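Matching sites in citrate synthase from Thermotoga maritima, a protein that probably catalyses the condensation of acetyl-CoA with oxaloacetate and water to give citrate and CoA, a step of the tricarboxylic acid cycle (PDB 2P2W (chain A, 1.90 Å), residues L172-D177 and R325-T330), and in its relative citrate synthase from Pyrobaculum aerophilum (PDB 2IBP (chain B, 1.60 Å), residues L210-E215 and R371-V376). Structure 2 is superposed on structure 1 by the backbone atoms of these residues (RMSD 0.34 Å); each is numbered along its deposited sequence.

Structure 1 (2P2W); sequences LLMEQD and RVVGWT. With FLC (citrate anion), chain C.
Arg325, on helix 317-337, sends its NE to the carbonyl oxygen of Leu173 at 2.8 Å, in the segment 172-177 that continues from helix 163-173 into a buried loop beside the predicted active-site His250. With CG anti to the backbone N (chi1 -178°) and two bends farther along, the chain folds back over this loop. The backbone N of Gln176 sits above one face of the guanidinium. NH1 and NH2 both bond one carboxylate of the bound citrate, NH2 reaching OB2 at 3.0 Å. CB of Gln176 lies 3.9 Å from Arg325 NH2; its NE2 holds a second carboxylate through OG2 at 2.9 Å, while OE1 bonds Tyr253. Glu175 lays OE1 3.4 Å from CA of Gly328, and its OE2 accepts from Asp177 N and is hydrogen-bonded to NE2 of His332. Met174 packs against Phe42, Thr45 and Leu49 of helix 42-51, with SD 4.3 Å from Val327 CG1. Arg259, His250 and Arg344 of the second subunit complete the citrate site, and a water joins Leu172 O, Glu175 O and Arg325 NH2.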
loop_
_atom_site.group_PDB
_atom_site.type_symbol
_atom_site.label_atom_id
_atom_site.label_comp_id
_atom_site.label_asym_id
_atom_site.label_seq_id
_atom_site.Cartn_x
_atom_site.Cartn_y
_atom_site.Cartn_z
ATOM N N LEU A 172 -5.041 -7.169 -21.891
ATOM C CA LEU A 172 -3.963 -6.216 -22.154
ATOM C C LEU A 172 -3.454 -5.531 -20.879
ATOM O O LEU A 172 -2.295 -5.120 -20.811
ATOM C CB LEU A 172 -4.438 -5.131 -23.125
ATOM C CG LEU A 172 -4.705 -5.530 -24.575
ATOM C CD1 LEU A 172 -5.329 -4.356 -25.325
ATOM C CD2 LEU A 172 -3.399 -5.947 -25.225
ATOM N N LEU A 173 -4.321 -5.419 -19.877
ATOM C CA LEU A 173 -3.981 -4.747 -18.625
ATOM C C LEU A 173 -3.587 -5.650 -17.456
ATOM O O LEU A 173 -3.279 -5.156 -16.376
ATOM C CB LEU A 173 -5.166 -3.878 -18.181
ATOM C CG LEU A 173 -5.612 -2.750 -19.112
ATOM C CD1 LEU A 173 -7.012 -2.276 -18.720
ATOM C CD2 LEU A 173 -4.611 -1.603 -19.035
ATOM N N MET A 174 -3.588 -6.960 -17.651
ATOM C CA MET A 174 -3.264 -7.860 -16.553
ATOM C C MET A 174 -1.872 -7.741 -15.956
ATOM O O MET A 174 -1.700 -7.910 -14.749
ATOM C CB MET A 174 -3.452 -9.316 -16.972
ATOM C CG MET A 174 -4.878 -9.792 -16.990
ATOM S SD MET A 174 -4.926 -11.563 -17.303
ATOM C CE MET A 174 -6.690 -11.825 -17.370
ATOM N N GLU A 175 -0.879 -7.436 -16.781
ATOM C CA GLU A 175 0.485 -7.412 -16.273
ATOM C C GLU A 175 1.488 -6.564 -17.049
ATOM O O GLU A 175 1.415 -6.476 -18.273
ATOM C CB GLU A 175 0.980 -8.864 -16.239
ATOM C CG GLU A 175 2.477 -9.048 -16.369
ATOM C CD GLU A 175 3.212 -8.687 -15.103
ATOM O OE1 GLU A 175 2.561 -8.655 -14.039
ATOM O OE2 GLU A 175 4.439 -8.445 -15.176
ATOM N N GLN A 176 2.418 -5.936 -16.328
ATOM C CA GLN A 176 3.476 -5.164 -16.976
ATOM C C GLN A 176 4.696 -4.840 -16.118
ATOM O O GLN A 176 4.958 -3.683 -15.781
ATOM C CB GLN A 176 2.953 -3.869 -17.607
ATOM C CG GLN A 176 4.046 -3.219 -18.471
ATOM C CD GLN A 176 3.514 -2.284 -19.535
ATOM O OE1 GLN A 176 3.151 -2.708 -20.632
ATOM N NE2 GLN A 176 3.467 -0.996 -19.211
ATOM N N ASP A 177 5.439 -5.883 -15.769
ATOM C CA ASP A 177 6.673 -5.734 -15.010
ATOM C C ASP A 177 6.509 -5.002 -13.673
ATOM O O ASP A 177 5.469 -5.105 -13.018
ATOM C CB ASP A 177 7.706 -5.024 -15.899
ATOM C CG ASP A 177 9.138 -5.278 -15.465
ATOM O OD1 ASP A 177 9.495 -6.451 -15.228
ATOM O OD2 ASP A 177 9.908 -4.298 -15.376
ATOM N N ARG A 325 -5.355 -6.202 -13.547
ATOM C CA ARG A 325 -3.980 -6.151 -13.018
ATOM C C ARG A 325 -3.797 -6.911 -11.684
ATOM O O ARG A 325 -2.695 -7.268 -11.289
ATOM C CB ARG A 325 -3.594 -4.683 -12.839
ATOM C CG ARG A 325 -2.157 -4.515 -12.347
ATOM C CD ARG A 325 -1.156 -5.275 -13.225
ATOM N NE ARG A 325 -1.205 -4.785 -14.605
ATOM C CZ ARG A 325 -0.546 -3.643 -14.878
ATOM N NH1 ARG A 325 0.109 -3.009 -13.923
ATOM N NH2 ARG A 325 -0.556 -3.156 -16.122
ATOM N N VAL A 326 -4.879 -7.214 -10.968
ATOM C CA VAL A 326 -4.747 -7.966 -9.724
ATOM C C VAL A 326 -4.070 -9.308 -10.022
ATOM O O VAL A 326 -3.361 -9.857 -9.173
ATOM C CB VAL A 326 -6.129 -8.194 -9.038
ATOM C CG1 VAL A 326 -7.018 -9.067 -9.904
ATOM C CG2 VAL A 326 -5.929 -8.814 -7.661
ATOM N N VAL A 327 -4.279 -9.824 -11.236
ATOM C CA VAL A 327 -3.659 -11.081 -11.657
ATOM C C VAL A 327 -2.137 -10.901 -11.683
ATOM O O VAL A 327 -1.388 -11.727 -11.153
ATOM C CB VAL A 327 -4.136 -11.501 -13.075
ATOM C CG1 VAL A 327 -3.442 -12.789 -13.506
ATOM C CG2 VAL A 327 -5.647 -11.695 -13.078
ATOM N N GLY A 328 -1.685 -9.816 -12.305
ATOM C CA GLY A 328 -0.260 -9.551 -12.378
ATOM C C GLY A 328 0.336 -9.251 -11.012
ATOM O O GLY A 328 1.427 -9.727 -10.685
ATOM N N TRP A 329 -0.369 -8.450 -10.218
ATOM C CA TRP A 329 0.104 -8.100 -8.881
ATOM C C TRP A 329 0.376 -9.362 -8.062
ATOM O O TRP A 329 1.459 -9.526 -7.504
ATOM C CB TRP A 329 -0.931 -7.258 -8.127
ATOM C CG TRP A 329 -1.127 -5.846 -8.624
ATOM C CD1 TRP A 329 -0.219 -5.069 -9.298
ATOM C CD2 TRP A 329 -2.281 -5.021 -8.414
ATOM N NE1 TRP A 329 -0.740 -3.812 -9.515
ATOM C CE2 TRP A 329 -2.002 -3.755 -8.983
ATOM C CE3 TRP A 329 -3.523 -5.227 -7.794
ATOM C CZ2 TRP A 329 -2.923 -2.699 -8.954
ATOM C CZ3 TRP A 329 -4.439 -4.175 -7.763
ATOM C CH2 TRP A 329 -4.132 -2.926 -8.341
ATOM N N THR A 330 -0.617 -10.249 -8.001
ATOM C CA THR A 330 -0.491 -11.482 -7.231
ATOM C C THR A 330 0.573 -12.429 -7.787
ATOM O O THR A 330 1.288 -13.076 -7.021
ATOM C CB THR A 330 -1.855 -12.221 -7.119
ATOM O OG1 THR A 330 -2.380 -12.487 -8.421
ATOM C CG2 THR A 330 -2.858 -11.374 -6.345
HETATM C CAC FLC C . 0.020 3.556 -16.817
HETATM C CA FLC C . 0.073 2.086 -16.390
HETATM C CB FLC C . 1.413 1.399 -16.675
HETATM C CBC FLC C . 1.266 -0.079 -16.304
HETATM C CG FLC C . 2.527 2.052 -15.848
HETATM C CGC FLC C . 3.910 1.420 -16.037
HETATM O OA1 FLC C . 0.568 3.868 -17.897
HETATM O OA2 FLC C . -0.586 4.336 -16.051
HETATM O OB1 FLC C . 1.427 -0.388 -15.104
HETATM O OB2 FLC C . 0.974 -0.867 -17.230
HETATM O OG1 FLC C . 4.860 1.967 -15.436
HETATM O OG2 FLC C . 4.000 0.402 -16.758
HETATM O OHB FLC C . 1.717 1.519 -18.068
HETATM O O HOH W 1 -0.577 -4.616 -18.870
#

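Structure 2 (2IBP); sequences LHADHE and RVVGWV.
The carbonyl oxygen of His211 accepts a hydrogen bond from NE of Arg371 at 2.7 Å. CG anti to the backbone N (chi1 -177°) and two further bends carry the guanidinium back over the loop, where the backbone N of His214 stands above one face. CB of His214 comes within 3.4 Å of Arg371 NH2, and its ring leads away to bond Tyr292 through NE2, near the predicted active-site His289. Asp213 brings OD1 to 3.4 Å from CA of Gly374; its other oxygen, OD2, is held by Ser37 and by NE2 of His378, both through hydrogen bonds. At Ala212 the side chain ends at CB, 3.8 Å from CG1 of Val373, and both residues pack on Ile69 of helix 62-71. The His211 imidazole stacks on the ring of Tyr207 and bonds that residue's backbone oxygen through ND1, fixing the rotation of the ring.

Comparison
The bond from the arginine NE to the backbone carbonyl is kept: Arg325(A) to Leu173(A) O at 2.8 Å, Arg371(B) to His211(B) O at 2.7 Å. The arginine side chain also keeps its place, although citrate touches Gln176(A) and Arg325(A) in structure 1 alone and no ligand is modelled there in structure 2. One bond belongs to structure 1 only: Asp177(A) N to Glu175(A) OE2, 2.8 Å. The like atoms Glu215(B) N and Asp213(B) OD2 are 3.8 Å apart, too far. In the shorter acid, OD2 of Asp213(B) lies where CD of Glu175(A) stands (0.5 Å apart after superposition), so an oxygen takes the place of the carboxylate carbon; chi1 changes from 153° to -160°, and CG of Glu175(A) has no counterpart. CB stays against the glycine, Gly328(A) or Gly374(B), in both.

Part of the His214(B) ring overlies Gln176(A): its NE2 falls 0.6 Å apart from OE1 and its ND1 0.6 Å apart from CD, so a ring replaces the amide while CB touches NH2 of Arg325(A) and of Arg371(B) alike. The ring of His211(B) follows Leu173(A) through CG and CD2, but its CE1 and NE2 reach beyond the leucine, and CD1 of Leu173(A) has no counterpart in the histidine. CG, SD and CE of Met174(A) have no equivalent in Ala212(B), yet the two side chains touch Val327(A) and Val373(B) respectively. That valine is modelled differently, chi1 178° in Val327(A) against 68° in Val373(B), leaving the place of CG2 of Val327(A). Farther along the helix, Val376(B) puts CG2 0.6 Å apart from OG1 of Thr330(A), a methyl for a hydroxyl.

Structure 2 (2IBP)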
loop_
_atom_site.group_PDB
_atom_site.type_symbol
_atom_site.label_atom_id
_atom_site.label_comp_id
_atom_site.label_asym_id
_atom_site.label_seq_id
_atom_site.Cartn_x
_atom_site.Cartn_y
_atom_site.Cartn_z
ATOM N N LEU B 210 -5.301 -7.150 -21.729
ATOM C CA LEU B 210 -4.240 -6.241 -22.124
ATOM C C LEU B 210 -3.525 -5.566 -20.986
ATOM O O LEU B 210 -2.388 -5.177 -21.155
ATOM C CB LEU B 210 -4.738 -5.180 -23.091
ATOM C CG LEU B 210 -5.174 -5.681 -24.475
ATOM C CD1 LEU B 210 -5.722 -4.470 -25.237
ATOM C CD2 LEU B 210 -4.055 -6.385 -25.234
ATOM N N HIS B 211 -4.178 -5.429 -19.839
ATOM C CA HIS B 211 -3.565 -4.726 -18.717
ATOM C C HIS B 211 -3.193 -5.630 -17.563
ATOM O O HIS B 211 -2.809 -5.146 -16.500
ATOM C CB HIS B 211 -4.510 -3.612 -18.261
ATOM C CG HIS B 211 -4.728 -2.569 -19.320
ATOM N ND1 HIS B 211 -5.569 -2.772 -20.394
ATOM C CD2 HIS B 211 -4.165 -1.348 -19.506
ATOM C CE1 HIS B 211 -5.495 -1.732 -21.211
ATOM N NE2 HIS B 211 -4.665 -0.844 -20.684
ATOM N N ALA B 212 -3.238 -6.945 -17.790
ATOM C CA ALA B 212 -3.021 -7.930 -16.729
ATOM C C ALA B 212 -1.676 -7.834 -16.019
ATOM O O ALA B 212 -1.602 -8.084 -14.803
ATOM C CB ALA B 212 -3.260 -9.322 -17.251
ATOM N N ASP B 213 -0.617 -7.534 -16.767
ATOM C CA ASP B 213 0.691 -7.304 -16.146
ATOM C C ASP B 213 1.533 -6.429 -17.041
ATOM O O ASP B 213 1.340 -6.407 -18.261
ATOM C CB ASP B 213 1.450 -8.589 -15.835
ATOM C CG ASP B 213 2.526 -8.361 -14.781
ATOM O OD1 ASP B 213 2.178 -7.821 -13.711
ATOM O OD2 ASP B 213 3.716 -8.666 -15.025
ATOM N N HIS B 214 2.440 -5.666 -16.445
ATOM C CA HIS B 214 3.293 -4.816 -17.236
ATOM C C HIS B 214 4.514 -4.459 -16.414
ATOM O O HIS B 214 4.595 -3.374 -15.856
ATOM C CB HIS B 214 2.507 -3.590 -17.707
ATOM C CG HIS B 214 2.935 -3.068 -19.046
ATOM N ND1 HIS B 214 3.539 -1.840 -19.211
ATOM C CD2 HIS B 214 2.915 -3.642 -20.274
ATOM C CE1 HIS B 214 3.808 -1.654 -20.493
ATOM N NE2 HIS B 214 3.422 -2.723 -21.162
ATOM N N GLU B 215 5.378 -5.462 -16.259
ATOM C CA GLU B 215 6.596 -5.350 -15.474
ATOM C C GLU B 215 6.333 -4.881 -14.041
ATOM O O GLU B 215 5.446 -5.436 -13.400
ATOM C CB GLU B 215 7.680 -4.588 -16.231
ATOM C CG GLU B 215 8.080 -5.395 -17.487
ATOM C CD GLU B 215 9.219 -4.815 -18.296
ATOM O OE1 GLU B 215 9.540 -3.609 -18.169
ATOM O OE2 GLU B 215 9.755 -5.580 -19.120
ATOM N N ARG B 371 -5.159 -5.867 -13.494
ATOM C CA ARG B 371 -3.822 -6.016 -12.955
ATOM C C ARG B 371 -3.698 -6.857 -11.698
ATOM O O ARG B 371 -2.615 -7.325 -11.380
ATOM C CB ARG B 371 -3.230 -4.634 -12.705
ATOM C CG ARG B 371 -1.801 -4.618 -12.214
ATOM C CD ARG B 371 -0.811 -5.293 -13.156
ATOM N NE ARG B 371 -0.962 -4.791 -14.531
ATOM C CZ ARG B 371 -0.321 -3.733 -15.023
ATOM N NH1 ARG B 371 0.649 -3.137 -14.340
ATOM N NH2 ARG B 371 -0.588 -3.300 -16.241
ATOM N N VAL B 372 -4.814 -7.099 -11.028
ATOM C CA VAL B 372 -4.770 -7.877 -9.797
ATOM C C VAL B 372 -4.100 -9.231 -10.037
ATOM O O VAL B 372 -3.345 -9.719 -9.186
ATOM C CB VAL B 372 -6.147 -8.030 -9.159
ATOM C CG1 VAL B 372 -7.120 -8.658 -10.126
ATOM C CG2 VAL B 372 -6.031 -8.808 -7.837
ATOM N N VAL B 373 -4.295 -9.819 -11.217
ATOM C CA VAL B 373 -3.643 -11.099 -11.455
ATOM C C VAL B 373 -2.121 -10.953 -11.519
ATOM O O VAL B 373 -1.397 -11.790 -11.003
ATOM C CB VAL B 373 -4.194 -11.869 -12.667
ATOM C CG1 VAL B 373 -3.881 -11.179 -13.989
ATOM C CG2 VAL B 373 -3.636 -13.302 -12.648
ATOM N N GLY B 374 -1.638 -9.884 -12.142
ATOM C CA GLY B 374 -0.212 -9.619 -12.172
ATOM C C GLY B 374 0.305 -9.407 -10.755
ATOM O O GLY B 374 1.322 -9.960 -10.368
ATOM N N TRP B 375 -0.418 -8.628 -9.957
ATOM C CA TRP B 375 0.023 -8.357 -8.601
ATOM C C TRP B 375 0.193 -9.639 -7.813
ATOM O O TRP B 375 1.250 -9.853 -7.213
ATOM C CB TRP B 375 -0.944 -7.443 -7.863
ATOM C CG TRP B 375 -1.032 -6.062 -8.396
ATOM C CD1 TRP B 375 -0.046 -5.341 -8.955
ATOM C CD2 TRP B 375 -2.145 -5.168 -8.234
ATOM N NE1 TRP B 375 -0.496 -4.072 -9.254
ATOM C CE2 TRP B 375 -1.786 -3.949 -8.822
ATOM C CE3 TRP B 375 -3.424 -5.301 -7.686
ATOM C CZ2 TRP B 375 -2.655 -2.867 -8.880
ATOM C CZ3 TRP B 375 -4.300 -4.226 -7.770
ATOM C CH2 TRP B 375 -3.908 -3.032 -8.368
ATOM N N VAL B 376 -0.842 -10.475 -7.795
ATOM C CA VAL B 376 -0.771 -11.721 -7.016
ATOM C C VAL B 376 0.304 -12.674 -7.573
ATOM O O VAL B 376 1.056 -13.295 -6.802
ATOM C CB VAL B 376 -2.136 -12.387 -6.787
ATOM C CG1 VAL B 376 -3.051 -11.437 -6.032
ATOM C CG2 VAL B 376 -2.773 -12.818 -8.121
#